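PDB 2VF7: excinuclease ABC, subunit A. from Deinococcus radiodurans, which binds DNA and hydrolyses ATP as a zinc-containing, UvrA-family ABC ATPase, probably helping to recognise damaged DNA for excision repair. Local coordinates for residues Ala237-Gln240 against Arg241-Lys245. The protein carries 1 engineered substitution. Numbering follows the deposited sequence.
Sequences AETQ and RALKK
Leu243 N donates to Thr239 O at 3.0 Å, nearly straight at 167°, within the short alpha-helix 236-245 of the UvrA DNA-binding domain. Leu243 CG also packs 3.4 Å from Thr239 O. Two further i to i+4 bonds continue the turn: Ala242 N to Glu238 O and Lys244 N to Gln240 O, both 3.1 Å and more bent. The bond from Arg241 N to Ala237 O is weak. Thr239 and Ala242 are buried, against Leu234 and against Tyr231 and Met247 respectively, which seats one side of the helix on neighbouring loops; the centre of the contact lies about 56 Å from the centre of the chain. Thr239 OG1 bonds back to Thr235 O, and Glu238 OE2 takes the N-H of Thr235 at the first turn. On the more exposed side, Arg241, in the conformer described here, bends at chi3 (-100°) and runs back toward the N-terminal end, laying one guanidinium face over Glu238 CB. Glu238 turns CG between its backbone N and carbonyl carbon, and the chain is extended beyond it; its carboxylate stands 85° to the guanidinium plane. The salt bridge is long, Glu238 OE1 lying 3.9 Å from Arg241 NH2.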
loop_
_atom_site.group_PDB
_atom_site.type_symbol
_atom_site.label_atom_id
_atom_site.label_comp_id
_atom_site.label_asym_id
_atom_site.label_seq_id
_atom_site.Cartn_x
_atom_site.Cartn_y
_atom_site.Cartn_z
ATOM N N ALA A 237 -11.983 8.778 -50.768
ATOM C CA ALA A 237 -11.921 9.942 -51.652
ATOM C C ALA A 237 -12.192 11.239 -50.894
ATOM O O ALA A 237 -11.534 12.241 -51.148
ATOM C CB ALA A 237 -12.874 9.798 -52.829
ATOM N N GLU A 238 -13.135 11.223 -49.957
ATOM C CA GLU A 238 -13.444 12.462 -49.246
ATOM C C GLU A 238 -12.483 12.762 -48.098
ATOM O O GLU A 238 -12.426 13.887 -47.638
ATOM C CB GLU A 238 -14.929 12.590 -48.880
ATOM C CG GLU A 238 -15.437 11.769 -47.730
ATOM C CD GLU A 238 -16.958 11.525 -47.797
ATOM O OE1 GLU A 238 -17.621 12.046 -48.714
ATOM O OE2 GLU A 238 -17.489 10.796 -46.940
ATOM N N THR A 239 -11.712 11.758 -47.681
ATOM C CA THR A 239 -10.532 11.928 -46.812
ATOM C C THR A 239 -9.386 12.651 -47.523
ATOM O O THR A 239 -8.699 13.490 -46.931
ATOM C CB THR A 239 -10.010 10.572 -46.264
ATOM O OG1 THR A 239 -11.028 9.942 -45.472
ATOM C CG2 THR A 239 -8.747 10.758 -45.397
ATOM N N GLN A 240 -9.173 12.342 -48.796
ATOM C CA GLN A 240 -8.097 12.988 -49.548
ATOM C C GLN A 240 -8.398 14.439 -49.865
ATOM O O GLN A 240 -7.469 15.241 -50.051
ATOM C CB GLN A 240 -7.781 12.233 -50.839
ATOM C CG GLN A 240 -7.229 10.830 -50.627
ATOM C CD GLN A 240 -5.937 10.803 -49.813
ATOM O OE1 GLN A 240 -5.150 11.748 -49.832
ATOM N NE2 GLN A 240 -5.726 9.715 -49.086
ATOM N N ARG A 241 -9.688 14.765 -49.953
ATOM C CA ARG A 241 -10.136 16.142 -50.199
ATOM C C ARG A 241 -10.120 16.945 -48.912
ATOM O O ARG A 241 -9.897 18.144 -48.932
ATOM C CB ARG A 241 -11.534 16.167 -50.851
ATOM C CG ARG A 241 -11.626 15.235 -52.082
ATOM C CD ARG A 241 -12.898 15.438 -52.927
ATOM N NE ARG A 241 -13.947 14.443 -52.677
ATOM C CZ ARG A 241 -15.006 14.645 -51.894
ATOM N NH1 ARG A 241 -15.183 15.810 -51.259
ATOM N NH2 ARG A 241 -15.898 13.679 -51.746
ATOM N N ALA A 242 -10.380 16.272 -47.800
ATOM C CA ALA A 242 -10.219 16.846 -46.470
ATOM C C ALA A 242 -8.758 17.268 -46.284
ATOM O O ALA A 242 -8.486 18.419 -45.961
ATOM C CB ALA A 242 -10.637 15.841 -45.410
ATOM N N LEU A 243 -7.820 16.349 -46.545
ATOM C CA LEU A 243 -6.384 16.654 -46.443
ATOM C C LEU A 243 -5.978 17.802 -47.345
ATOM O O LEU A 243 -5.226 18.689 -46.931
ATOM C CB LEU A 243 -5.515 15.424 -46.726
ATOM C CG LEU A 243 -5.643 14.260 -45.743
ATOM C CD1 LEU A 243 -5.058 13.022 -46.340
ATOM C CD2 LEU A 243 -5.024 14.575 -44.381
ATOM N N LYS A 244 -6.490 17.798 -48.569
ATOM C CA LYS A 244 -6.124 18.821 -49.551
ATOM C C LYS A 244 -6.661 20.213 -49.227
ATOM O O LYS A 244 -6.040 21.210 -49.595
ATOM C CB LYS A 244 -6.575 18.406 -50.940
ATOM C CG LYS A 244 -5.579 18.715 -52.008
ATOM C CD LYS A 244 -5.568 17.635 -53.087
ATOM C CE LYS A 244 -5.112 18.210 -54.434
ATOM N NZ LYS A 244 -5.927 19.418 -54.849
ATOM N N LYS A 245 -7.800 20.273 -48.538
ATOM C CA LYS A 245 -8.451 21.544 -48.227
ATOM C C LYS A 245 -8.190 22.015 -46.791
ATOM O O LYS A 245 -8.697 23.053 -46.365
ATOM C CB LYS A 245 -9.957 21.474 -48.541
ATOM C CG LYS A 245 -10.824 20.853 -47.441
ATOM C CD LYS A 245 -12.124 21.664 -47.281
ATOM C CE LYS A 245 -12.796 21.468 -45.908
ATOM N NZ LYS A 245 -13.380 20.088 -45.768
#